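Side-chain contacts in quinoline 2-oxidoreductase medium subunit (Pseudomonas putida, PDB 1T3Q), which binds FAD as the medium, flavin-carrying subunit of the molybdenum hydroxylase quinoline 2-oxidoreductase, and probably relays electrons in that enzyme's redox chain: residues 91-94 with 95-99; 99-102 with 103-107; 228-232 with 233-237. One frame throughout, in Å; residues are numbered along the deposited sequence.

Contact 1: residues 91-94 with 95-99; sequences PILP and KVLAH
Leu93 and Leu97 meet one turn apart on the short helix 92-97 of the FAD-binding domain, an i to i+4 pair that closes a classic alpha-helical turn. Val96 N donates to Ile92 O at 3.0 Å, and Leu97 N reaches Leu93 O with a straighter N-H...O angle of 159°. The next bond along, Ala98 N to Pro94 O, is weak, at 3.4 Å. The Pro94 ring lies against Val86 of helix 84-89.

The apolar contacts run along two flanks. On one, CG1 of Ile92 stands anti to the backbone N (chi1 -176°) and comes within 3.9 Å of Val96 CG2, the pair also facing Phe180 of strand 177-183. On the other, Leu93 CD2 presses on Leu97 CD1 at 3.5 Å, a close approach for two methyl groups. Leu97 also packs on His77, an FAD-binding residue, and on Met124 of helix 123-130. Replacing Leu97 by an alanine takes away the branched end that Leu93 CD2 leans on and would probably leave a gap towards helix 77-82.

Lys95 joins apolar and charged contacts in one side chain. It bends at chi3 (-65°), and its aliphatic chain crosses the end of Ile92 at about a right angle, CE lying 4.0 Å from Ile92 CD1, while the ammonium forms a salt bridge with Glu179. Nearer the backbone, Lys95 CG rests 3.4 Å from Pro91 O.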
ATOM      1  N   PRO C  91      -3.936 -58.671   5.028  1.00 30.38           N
ATOM      2  CA  PRO C  91      -2.808 -57.917   5.585  1.00 29.94           C
ATOM      3  C   PRO C  91      -1.781 -57.401   4.579  1.00 29.09           C
ATOM      4  O   PRO C  91      -1.054 -56.454   4.869  1.00 28.95           O
ATOM      5  CB  PRO C  91      -2.201 -58.893   6.594  1.00 30.65           C
ATOM      6  CG  PRO C  91      -2.567 -60.235   6.039  1.00 30.03           C
ATOM      7  CD  PRO C  91      -3.993 -60.022   5.614  1.00 29.61           C
ATOM      8  N   ILE C  92      -1.718 -58.013   3.401  1.00 28.04           N
ATOM      9  CA  ILE C  92      -0.763 -57.565   2.396  1.00 25.64           C
ATOM     10  C   ILE C  92      -1.189 -56.217   1.816  1.00 26.30           C
ATOM     11  O   ILE C  92      -0.352 -55.429   1.384  1.00 25.40           O
ATOM     12  CB  ILE C  92      -0.619 -58.593   1.242  1.00 27.40           C
ATOM     13  CG1 ILE C  92       0.469 -58.132   0.268  1.00 24.42           C
ATOM     14  CG2 ILE C  92      -1.952 -58.761   0.511  1.00 25.35           C
ATOM     15  CD1 ILE C  92       1.866 -58.052   0.883  1.00 24.90           C
ATOM     16  N   LEU C  93      -2.492 -55.947   1.819  1.00 26.57           N
ATOM     17  CA  LEU C  93      -3.008 -54.693   1.274  1.00 27.47           C
ATOM     18  C   LEU C  93      -2.420 -53.472   1.986  1.00 27.31           C
ATOM     19  O   LEU C  93      -1.856 -52.587   1.347  1.00 26.82           O
ATOM     20  CB  LEU C  93      -4.539 -54.659   1.361  1.00 28.43           C
ATOM     21  CG  LEU C  93      -5.295 -54.089   0.155  1.00 30.96           C
ATOM     22  CD1 LEU C  93      -6.756 -53.903   0.526  1.00 30.63           C
ATOM     23  CD2 LEU C  93      -4.697 -52.773  -0.285  1.00 28.00           C
ATOM     24  N   PRO C  94      -2.546 -53.404   3.321  1.00 27.52           N
ATOM     25  CA  PRO C  94      -1.974 -52.229   3.984  1.00 27.46           C
ATOM     26  C   PRO C  94      -0.449 -52.133   3.863  1.00 27.15           C
ATOM     27  O   PRO C  94       0.108 -51.038   3.887  1.00 26.33           O
ATOM     28  CB  PRO C  94      -2.463 -52.367   5.433  1.00 27.65           C
ATOM     29  CG  PRO C  94      -2.726 -53.826   5.590  1.00 29.17           C
ATOM     30  CD  PRO C  94      -3.336 -54.212   4.266  1.00 28.79           C
ATOM     31  N   LYS C  95       0.231 -53.267   3.722  1.00 26.05           N
ATOM     32  CA  LYS C  95       1.683 -53.222   3.595  1.00 26.68           C
ATOM     33  C   LYS C  95       2.091 -52.647   2.239  1.00 25.70           C
ATOM     34  O   LYS C  95       3.133 -51.997   2.109  1.00 24.85           O
ATOM     35  CB  LYS C  95       2.286 -54.615   3.801  1.00 28.33           C
ATOM     36  CG  LYS C  95       2.075 -55.138   5.218  1.00 33.02           C
ATOM     37  CD  LYS C  95       3.051 -56.241   5.590  1.00 35.40           C
ATOM     38  CE  LYS C  95       2.853 -57.483   4.751  1.00 37.47           C
ATOM     39  NZ  LYS C  95       3.735 -58.581   5.238  1.00 40.57           N
ATOM     40  N   VAL C  96       1.256 -52.876   1.231  1.00 23.95           N
ATOM     41  CA  VAL C  96       1.523 -52.364  -0.108  1.00 23.36           C
ATOM     42  C   VAL C  96       1.209 -50.868  -0.156  1.00 24.01           C
ATOM     43  O   VAL C  96       1.939 -50.085  -0.768  1.00 23.55           O
ATOM     44  CB  VAL C  96       0.659 -53.090  -1.171  1.00 21.65           C
ATOM     45  CG1 VAL C  96       0.828 -52.418  -2.531  1.00 21.54           C
ATOM     46  CG2 VAL C  96       1.066 -54.561  -1.261  1.00 21.99           C
ATOM     47  N   LEU C  97       0.125 -50.479   0.509  1.00 24.67           N
ATOM     48  CA  LEU C  97      -0.307 -49.087   0.541  1.00 24.82           C
ATOM     49  C   LEU C  97       0.697 -48.146   1.201  1.00 26.27           C
ATOM     50  O   LEU C  97       0.645 -46.935   0.988  1.00 25.09           O
ATOM     51  CB  LEU C  97      -1.665 -48.984   1.237  1.00 26.02           C
ATOM     52  CG  LEU C  97      -2.830 -49.544   0.412  1.00 25.94           C
ATOM     53  CD1 LEU C  97      -4.049 -49.748   1.293  1.00 24.78           C
ATOM     54  CD2 LEU C  97      -3.140 -48.592  -0.732  1.00 25.80           C
ATOM     55  N   ALA C  98       1.607 -48.695   1.998  1.00 25.99           N
ATOM     56  CA  ALA C  98       2.618 -47.876   2.654  1.00 27.19           C
ATOM     57  C   ALA C  98       3.545 -47.253   1.606  1.00 26.91           C
ATOM     58  O   ALA C  98       4.167 -46.217   1.845  1.00 27.86           O
ATOM     59  CB  ALA C  98       3.431 -48.723   3.629  1.00 27.31           C
ATOM     60  N   HIS C  99       3.621 -47.893   0.445  1.00 25.74           N
ATOM     61  CA  HIS C  99       4.465 -47.435  -0.656  1.00 25.73           C
ATOM     62  C   HIS C  99       3.758 -46.432  -1.564  1.00 25.42           C
ATOM     63  O   HIS C  99       4.399 -45.757  -2.370  1.00 26.63           O
ATOM     64  CB  HIS C  99       4.920 -48.634  -1.498  1.00 25.54           C
ATOM     65  CG  HIS C  99       5.847 -49.564  -0.779  1.00 26.56           C
ATOM     66  ND1 HIS C  99       7.197 -49.314  -0.649  1.00 27.20           N
ATOM     67  CD2 HIS C  99       5.616 -50.729  -0.128  1.00 26.52           C
ATOM     68  CE1 HIS C  99       7.757 -50.286   0.050  1.00 26.90           C
ATOM     69  NE2 HIS C  99       6.819 -51.155   0.379  1.00 28.04           N
TER

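Contact 2: residues 99-102 with 103-107; sequences HVAH and QAVRN. With FAD (flavin-adenine dinucleotide), chain R.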
ATOM      1  N   HIS C  99       3.621 -47.893   0.445  1.00 25.74           N
ATOM      2  CA  HIS C  99       4.465 -47.435  -0.656  1.00 25.73           C
ATOM      3  C   HIS C  99       3.758 -46.432  -1.564  1.00 25.42           C
ATOM      4  O   HIS C  99       4.399 -45.757  -2.370  1.00 26.63           O
ATOM      5  CB  HIS C  99       4.920 -48.634  -1.498  1.00 25.54           C
ATOM      6  CG  HIS C  99       5.847 -49.564  -0.779  1.00 26.56           C
ATOM      7  ND1 HIS C  99       7.197 -49.314  -0.649  1.00 27.20           N
ATOM      8  CD2 HIS C  99       5.616 -50.729  -0.128  1.00 26.52           C
ATOM      9  CE1 HIS C  99       7.757 -50.286   0.050  1.00 26.90           C
ATOM     10  NE2 HIS C  99       6.819 -51.155   0.379  1.00 28.04           N
ATOM     11  N   VAL C 100       2.440 -46.333  -1.438  1.00 25.65           N
ATOM     12  CA  VAL C 100       1.676 -45.421  -2.282  1.00 25.76           C
ATOM     13  C   VAL C 100       1.714 -43.959  -1.837  1.00 26.04           C
ATOM     14  O   VAL C 100       1.190 -43.601  -0.778  1.00 25.04           O
ATOM     15  CB  VAL C 100       0.201 -45.881  -2.388  1.00 25.81           C
ATOM     16  CG1 VAL C 100      -0.617 -44.864  -3.170  1.00 25.94           C
ATOM     17  CG2 VAL C 100       0.140 -47.242  -3.073  1.00 24.74           C
ATOM     18  N   ALA C 101       2.338 -43.126  -2.667  1.00 27.16           N
ATOM     19  CA  ALA C 101       2.456 -41.692  -2.421  1.00 28.23           C
ATOM     20  C   ALA C 101       2.817 -41.349  -0.977  1.00 29.24           C
ATOM     21  O   ALA C 101       3.666 -41.994  -0.353  1.00 29.06           O
ATOM     22  CB  ALA C 101       1.150 -41.000  -2.806  1.00 27.01           C
ATOM     23  N   HIS C 102       2.172 -40.312  -0.461  1.00 27.84           N
ATOM     24  CA  HIS C 102       2.407 -39.882   0.903  1.00 28.04           C
ATOM     25  C   HIS C 102       1.082 -39.714   1.619  1.00 27.06           C
ATOM     26  O   HIS C 102       0.014 -39.842   1.017  1.00 23.90           O
ATOM     27  CB  HIS C 102       3.193 -38.567   0.929  1.00 30.89           C
ATOM     28  CG  HIS C 102       4.542 -38.663   0.290  1.00 31.41           C
ATOM     29  ND1 HIS C 102       4.719 -38.674  -1.077  1.00 32.99           N
ATOM     30  CD2 HIS C 102       5.776 -38.806   0.830  1.00 32.66           C
ATOM     31  CE1 HIS C 102       6.003 -38.821  -1.351  1.00 33.35           C
ATOM     32  NE2 HIS C 102       6.666 -38.904  -0.212  1.00 32.42           N
ATOM     33  N   GLN C 103       1.172 -39.429   2.913  1.00 27.22           N
ATOM     34  CA  GLN C 103       0.016 -39.247   3.779  1.00 27.18           C
ATOM     35  C   GLN C 103      -1.138 -38.435   3.187  1.00 24.50           C
ATOM     36  O   GLN C 103      -2.253 -38.936   3.075  1.00 22.16           O
ATOM     37  CB  GLN C 103       0.483 -38.611   5.093  1.00 29.97           C
ATOM     38  CG  GLN C 103      -0.603 -37.944   5.917  1.00 35.00           C
ATOM     39  CD  GLN C 103      -0.054 -37.337   7.197  1.00 36.53           C
ATOM     40  OE1 GLN C 103       0.148 -38.034   8.193  1.00 39.43           O
ATOM     41  NE2 GLN C 103       0.211 -36.037   7.168  1.00 35.02           N
ATOM     42  N   ALA C 104      -0.863 -37.185   2.825  1.00 22.22           N
ATOM     43  CA  ALA C 104      -1.876 -36.289   2.274  1.00 22.49           C
ATOM     44  C   ALA C 104      -2.608 -36.864   1.065  1.00 21.29           C
ATOM     45  O   ALA C 104      -3.833 -36.795   0.989  1.00 21.38           O
ATOM     46  CB  ALA C 104      -1.243 -34.949   1.909  1.00 20.24           C
ATOM     47  N   VAL C 105      -1.859 -37.414   0.116  1.00 22.02           N
ATOM     48  CA  VAL C 105      -2.468 -37.999  -1.072  1.00 21.65           C
ATOM     49  C   VAL C 105      -3.303 -39.213  -0.676  1.00 22.15           C
ATOM     50  O   VAL C 105      -4.418 -39.389  -1.169  1.00 21.01           O
ATOM     51  CB  VAL C 105      -1.392 -38.420  -2.105  1.00 21.27           C
ATOM     52  CG1 VAL C 105      -2.017 -39.254  -3.212  1.00 21.38           C
ATOM     53  CG2 VAL C 105      -0.741 -37.174  -2.702  1.00 21.75           C
ATOM     54  N   ARG C 106      -2.769 -40.037   0.225  1.00 20.95           N
ATOM     55  CA  ARG C 106      -3.487 -41.233   0.675  1.00 22.17           C
ATOM     56  C   ARG C 106      -4.780 -40.906   1.413  1.00 21.33           C
ATOM     57  O   ARG C 106      -5.674 -41.747   1.509  1.00 22.46           O
ATOM     58  CB  ARG C 106      -2.599 -42.110   1.571  1.00 22.14           C
ATOM     59  CG  ARG C 106      -1.526 -42.888   0.817  1.00 23.09           C
ATOM     60  CD  ARG C 106      -1.014 -44.066   1.637  1.00 24.61           C
ATOM     61  NE  ARG C 106      -0.368 -43.643   2.877  1.00 23.64           N
ATOM     62  CZ  ARG C 106       0.904 -43.261   2.974  1.00 26.08           C
ATOM     63  NH1 ARG C 106       1.688 -43.246   1.903  1.00 25.07           N
ATOM     64  NH2 ARG C 106       1.392 -42.884   4.149  1.00 26.26           N
ATOM     65  N   ASN C 107      -4.887 -39.687   1.935  1.00 19.74           N
ATOM     66  CA  ASN C 107      -6.100 -39.296   2.644  1.00 20.01           C
ATOM     67  C   ASN C 107      -7.242 -38.999   1.679  1.00 19.37           C
ATOM     68  O   ASN C 107      -8.391 -38.904   2.096  1.00 18.81           O
ATOM     69  CB  ASN C 107      -5.837 -38.067   3.518  1.00 19.45           C
ATOM     70  CG  ASN C 107      -5.115 -38.412   4.811  1.00 21.98           C
ATOM     71  OD1 ASN C 107      -4.509 -37.548   5.441  1.00 22.54           O
ATOM     72  ND2 ASN C 107      -5.190 -39.676   5.217  1.00 17.98           N
TER
HETATM   73  PA  FAD R4931      -9.534 -39.557  -9.240  1.00 19.71           P
HETATM   74  O1A FAD R4931      -8.278 -38.811  -9.525  1.00 10.91           O
HETATM   75  O2A FAD R4931     -10.646 -38.872  -8.941  1.00 11.56           O
HETATM   76  O5B FAD R4931      -9.752 -40.123 -10.631  1.00 17.91           O
HETATM   77  C5B FAD R4931      -9.065 -41.285 -11.200  1.00 17.76           C
HETATM   78  C4B FAD R4931      -9.699 -41.620 -12.616  1.00 20.35           C
HETATM   79  O4B FAD R4931     -10.656 -42.728 -12.382  1.00 18.85           O
HETATM   80  C3B FAD R4931     -10.527 -40.535 -13.387  1.00 21.36           C
HETATM   81  O3B FAD R4931     -10.415 -40.683 -14.771  1.00 22.75           O
HETATM   82  C2B FAD R4931     -11.966 -40.778 -12.836  1.00 21.11           C
HETATM   83  O2B FAD R4931     -12.962 -40.369 -13.741  1.00 19.13           O
HETATM   84  C1B FAD R4931     -12.008 -42.273 -12.730  1.00 19.77           C
HETATM   85  N9A FAD R4931     -12.817 -42.797 -11.630  1.00 17.70           N
HETATM   86  C8A FAD R4931     -12.644 -42.564 -10.281  1.00 19.85           C
HETATM   87  N7A FAD R4931     -13.396 -43.352  -9.515  1.00 16.63           N
HETATM   88  C5A FAD R4931     -14.109 -44.124 -10.401  1.00 18.37           C
HETATM   89  C6A FAD R4931     -15.109 -45.222 -10.206  1.00 18.29           C
HETATM   90  N6A FAD R4931     -15.536 -45.632  -9.038  1.00 14.40           N
HETATM   91  N1A FAD R4931     -15.601 -45.779 -11.380  1.00 17.44           N
HETATM   92  C2A FAD R4931     -15.186 -45.373 -12.630  1.00 20.01           C
HETATM   93  N3A FAD R4931     -14.289 -44.381 -12.903  1.00 16.92           N
HETATM   94  C4A FAD R4931     -13.817 -43.744 -11.759  1.00 18.05           C
HETATM   95  N1  FAD R4931      -0.632 -43.840  -6.987  1.00 21.55           N
HETATM   96  C2  FAD R4931       0.027 -44.988  -6.813  1.00 23.82           C
HETATM   97  O2  FAD R4931      -0.396 -46.038  -7.227  1.00 24.08           O
HETATM   98  N3  FAD R4931       1.368 -45.011  -6.298  1.00 20.66           N
HETATM   99  C4  FAD R4931       2.076 -43.840  -6.039  1.00 21.85           C
HETATM  100  O4  FAD R4931       3.218 -43.919  -5.644  1.00 22.73           O
HETATM  101  C4X FAD R4931       1.394 -42.569  -6.302  1.00 21.07           C
HETATM  102  N5  FAD R4931       2.032 -41.375  -6.073  1.00 19.84           N
HETATM  103  C5X FAD R4931       1.312 -40.206  -6.235  1.00 19.80           C
HETATM  104  C6  FAD R4931       1.996 -38.969  -5.997  1.00 19.80           C
HETATM  105  C7  FAD R4931       1.348 -37.741  -6.131  1.00 18.76           C
HETATM  106  C7M FAD R4931       2.127 -36.465  -5.899  1.00 19.91           C
HETATM  107  C8  FAD R4931      -0.087 -37.701  -6.504  1.00 18.80           C
HETATM  108  C8M FAD R4931      -0.851 -36.408  -6.662  1.00 17.89           C
HETATM  109  C9  FAD R4931      -0.785 -38.919  -6.721  1.00 17.91           C
HETATM  110  C9A FAD R4931      -0.098 -40.170  -6.606  1.00 19.03           C
HETATM  111  N10 FAD R4931      -0.731 -41.471  -6.837  1.00 18.70           N
HETATM  112  C10 FAD R4931      -0.025 -42.631  -6.734  1.00 21.51           C
HETATM  113  C1' FAD R4931      -2.118 -41.487  -7.373  1.00 18.72           C
HETATM  114  C2' FAD R4931      -3.187 -41.827  -6.294  1.00 18.90           C
HETATM  115  O2' FAD R4931      -3.115 -43.221  -5.975  1.00 21.15           O
HETATM  116  C3' FAD R4931      -4.537 -41.447  -6.908  1.00 19.23           C
HETATM  117  O3' FAD R4931      -5.398 -41.130  -5.805  1.00 20.96           O
HETATM  118  C4' FAD R4931      -5.178 -42.583  -7.748  1.00 19.76           C
HETATM  119  O4' FAD R4931      -4.329 -42.969  -8.833  1.00 19.98           O
HETATM  120  C5' FAD R4931      -6.468 -42.041  -8.296  1.00 17.81           C
HETATM  121  O5' FAD R4931      -7.597 -42.222  -7.246  1.00 18.36           O
HETATM  122  P   FAD R4931      -8.530 -41.072  -6.975  1.00 19.94           P
HETATM  123  O1P FAD R4931      -9.538 -41.609  -5.952  1.00 19.02           O
HETATM  124  O2P FAD R4931      -7.875 -39.891  -6.654  1.00 19.37           O
HETATM  125  O3P FAD R4931      -9.273 -40.808  -8.219  1.00 17.50           O
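Arg106 folds back over the loop that precedes its helix and grips it at Val100 O. Its CB lies beside His102 O, the carbonyl of the N-cap residue, which also receives Arg106 N at 2.9 Å in the bond closing the first helical turn. CG touches two carbonyl oxygens, 3.2 Å from Val100 O and slightly farther from His102 O; CD remains close to Val100 O. A bend at chi3 (-63°) then turns the guanidinium back, one face over His102 C, so that NH1 donates to Val100 O at 2.7 Å. That oxygen lies almost in the guanidinium plane, although NH1 stands well above the plane of the carbonyl.

With the Val100 carbonyl held by Arg106, the 100-101 loop faces the flavin. Ala101 N makes a weak hydrogen bond to FAD O4 (3.2 Å), Ala101 CB lies 3.4 Å from FAD N5, and Val100 CG1 touches FAD C2. Val105 CG1 touches both Ala101 CB, at 3.6 Å, and FAD C9. Arg106 packs on His77 and Lys81 of helix 77-82, while on another side His102 and helix 103-106 meet the small-subunit chain through its Ser138, Pro64 and Arg66.

Contact 3: residues 228-232 with 233-237; sequences DFLVG and KVIDE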
ATOM      1  N   ASP C 228       6.472 -72.245 -11.363  1.00 23.13           N
ATOM      2  CA  ASP C 228       6.721 -73.661 -11.615  1.00 24.25           C
ATOM      3  C   ASP C 228       8.073 -74.122 -11.071  1.00 24.02           C
ATOM      4  O   ASP C 228       8.182 -75.204 -10.501  1.00 26.05           O
ATOM      5  CB  ASP C 228       6.632 -73.940 -13.119  1.00 24.34           C
ATOM      6  CG  ASP C 228       5.220 -73.761 -13.668  1.00 28.34           C
ATOM      7  OD1 ASP C 228       5.036 -73.903 -14.897  1.00 27.50           O
ATOM      8  OD2 ASP C 228       4.292 -73.484 -12.874  1.00 28.82           O
ATOM      9  N   PHE C 229       9.097 -73.293 -11.245  1.00 24.97           N
ATOM     10  CA  PHE C 229      10.436 -73.619 -10.764  1.00 24.20           C
ATOM     11  C   PHE C 229      10.509 -73.756  -9.245  1.00 23.55           C
ATOM     12  O   PHE C 229      11.170 -74.656  -8.726  1.00 25.98           O
ATOM     13  CB  PHE C 229      11.430 -72.543 -11.207  1.00 24.04           C
ATOM     14  CG  PHE C 229      12.785 -72.677 -10.575  1.00 23.42           C
ATOM     15  CD1 PHE C 229      13.684 -73.641 -11.017  1.00 23.41           C
ATOM     16  CD2 PHE C 229      13.155 -71.854  -9.516  1.00 23.54           C
ATOM     17  CE1 PHE C 229      14.934 -73.785 -10.414  1.00 24.63           C
ATOM     18  CE2 PHE C 229      14.405 -71.989  -8.904  1.00 21.94           C
ATOM     19  CZ  PHE C 229      15.292 -72.954  -9.355  1.00 22.22           C
ATOM     20  N   LEU C 230       9.834 -72.862  -8.533  1.00 23.23           N
ATOM     21  CA  LEU C 230       9.852 -72.870  -7.075  1.00 22.34           C
ATOM     22  C   LEU C 230       9.142 -74.045  -6.403  1.00 23.40           C
ATOM     23  O   LEU C 230       9.453 -74.387  -5.261  1.00 22.28           O
ATOM     24  CB  LEU C 230       9.272 -71.554  -6.545  1.00 22.03           C
ATOM     25  CG  LEU C 230      10.141 -70.308  -6.742  1.00 21.98           C
ATOM     26  CD1 LEU C 230       9.368 -69.058  -6.348  1.00 22.09           C
ATOM     27  CD2 LEU C 230      11.406 -70.436  -5.905  1.00 23.23           C
ATOM     28  N   VAL C 231       8.197 -74.664  -7.102  1.00 23.48           N
ATOM     29  CA  VAL C 231       7.453 -75.789  -6.539  1.00 24.37           C
ATOM     30  C   VAL C 231       8.349 -76.957  -6.132  1.00 25.17           C
ATOM     31  O   VAL C 231       9.031 -77.553  -6.969  1.00 24.98           O
ATOM     32  CB  VAL C 231       6.393 -76.309  -7.532  1.00 24.87           C
ATOM     33  CG1 VAL C 231       5.667 -77.511  -6.938  1.00 25.54           C
ATOM     34  CG2 VAL C 231       5.402 -75.203  -7.852  1.00 23.71           C
ATOM     35  N   GLY C 232       8.338 -77.268  -4.836  1.00 24.94           N
ATOM     36  CA  GLY C 232       9.128 -78.368  -4.313  1.00 26.63           C
ATOM     37  C   GLY C 232      10.544 -78.012  -3.898  1.00 27.39           C
ATOM     38  O   GLY C 232      11.320 -78.883  -3.501  1.00 27.06           O
ATOM     39  N   LYS C 233      10.899 -76.737  -3.968  1.00 28.16           N
ATOM     40  CA  LYS C 233      12.253 -76.359  -3.601  1.00 29.71           C
ATOM     41  C   LYS C 233      12.407 -75.660  -2.259  1.00 29.92           C
ATOM     42  O   LYS C 233      11.495 -74.985  -1.779  1.00 31.16           O
ATOM     43  CB  LYS C 233      12.870 -75.504  -4.715  1.00 30.09           C
ATOM     44  CG  LYS C 233      13.030 -76.282  -6.011  1.00 31.11           C
ATOM     45  CD  LYS C 233      13.889 -75.569  -7.026  1.00 31.14           C
ATOM     46  CE  LYS C 233      14.058 -76.429  -8.260  1.00 30.00           C
ATOM     47  NZ  LYS C 233      12.735 -76.764  -8.857  1.00 28.41           N
ATOM     48  N   VAL C 234      13.562 -75.878  -1.637  1.00 29.53           N
ATOM     49  CA  VAL C 234      13.888 -75.231  -0.380  1.00 30.79           C
ATOM     50  C   VAL C 234      14.380 -73.885  -0.879  1.00 30.43           C
ATOM     51  O   VAL C 234      15.361 -73.818  -1.621  1.00 31.39           O
ATOM     52  CB  VAL C 234      15.040 -75.943   0.354  1.00 32.18           C
ATOM     53  CG1 VAL C 234      15.486 -75.111   1.549  1.00 33.24           C
ATOM     54  CG2 VAL C 234      14.592 -77.323   0.808  1.00 33.80           C
ATOM     55  N   ILE C 235      13.691 -72.820  -0.493  1.00 31.23           N
ATOM     56  CA  ILE C 235      14.052 -71.492  -0.954  1.00 31.20           C
ATOM     57  C   ILE C 235      15.222 -70.848  -0.219  1.00 31.88           C
ATOM     58  O   ILE C 235      15.114 -70.463   0.945  1.00 31.22           O
ATOM     59  CB  ILE C 235      12.827 -70.558  -0.898  1.00 31.97           C
ATOM     60  CG1 ILE C 235      11.732 -71.113  -1.813  1.00 32.75           C
ATOM     61  CG2 ILE C 235      13.216 -69.146  -1.329  1.00 32.08           C
ATOM     62  CD1 ILE C 235      10.429 -70.348  -1.771  1.00 34.64           C
ATOM     63  N   ASP C 236      16.347 -70.750  -0.917  1.00 31.48           N
ATOM     64  CA  ASP C 236      17.534 -70.120  -0.367  1.00 33.01           C
ATOM     65  C   ASP C 236      18.004 -69.080  -1.377  1.00 32.80           C
ATOM     66  O   ASP C 236      17.365 -68.884  -2.415  1.00 30.22           O
ATOM     67  CB  ASP C 236      18.634 -71.154  -0.083  1.00 34.27           C
ATOM     68  CG  ASP C 236      19.113 -71.875  -1.329  1.00 37.04           C
ATOM     69  OD1 ASP C 236      19.930 -72.809  -1.180  1.00 38.74           O
ATOM     70  OD2 ASP C 236      18.691 -71.521  -2.451  1.00 37.67           O
ATOM     71  N   GLU C 237      19.113 -68.412  -1.078  1.00 32.59           N
ATOM     72  CA  GLU C 237      19.631 -67.375  -1.962  1.00 32.53           C
ATOM     73  C   GLU C 237      19.758 -67.777  -3.426  1.00 32.34           C
ATOM     74  O   GLU C 237      19.255 -67.078  -4.308  1.00 32.98           O
ATOM     75  CB  GLU C 237      20.985 -66.872  -1.448  1.00 33.34           C
TER
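Lys233 curls back over the ring of Phe229, and its ammonium bonds to that residue's own carbonyl. This lysine has far more surface buried by the contact than any other residue. Its chain runs extended as far as CE, which lies over one face of the phenyl ring, 3.5 Å from Phe229 CE1, as a CH-pi contact. The bend at chi4 (58°) then brings NZ to 2.6 Å from Phe229 O, in the carbonyl plane. NZ itself lies 4.3 Å from the centroid of the Phe229 ring, over the same face, in cation-pi geometry. The two side chains cross at about a right angle, with CD above the rim near CZ. One carbonyl oxygen and one ring face thus hold the charged end, and that oxygen belongs to the last turn of helix 224-230.

Leu230 opens the type II beta turn that carries the chain from this helix to Lys233. Its carbonyl accepts Lys233 N at 3.0 Å, the donor approaching from outside the carbonyl plane. Gly232 occupies the third position of the turn with a positive phi of 88°, where a CB would jam against the carbonyl oxygen of Val231. The Leu230 side chain reaches the segment after the turn more loosely, with CD2 4.2 Å from Ile235 CG1.

Phe229 and Leu230 pack on helix 237-248, which Asp236 starts as its N-cap. Leu230 also lies on Ala209 and Ile211 of strand 205-214, whereas Ile235 meets Ile276 and Ala280 of helix 261-284, so the turn joins helices and sheet at the surface of the C-terminal region.

From the N terminus, contact 1 closes one turn of helix 92-97, and contact 2 follows directly, closing the loop at Val100 to His102 onto helix 103-106. The two share His99 and touch where Leu97 O packs against Arg106 CD, at 3.4 Å; both reach helix 77-82, so they bring successive helices together beside the flavin. Contact 3 comes much later and closes the turn between helix 224-230 and helix 237-248. It touches neither of the others, with nearest atoms about 15 Å from contact 1 and about 19 Å from contact 2. All three run in series, without nesting or crossing.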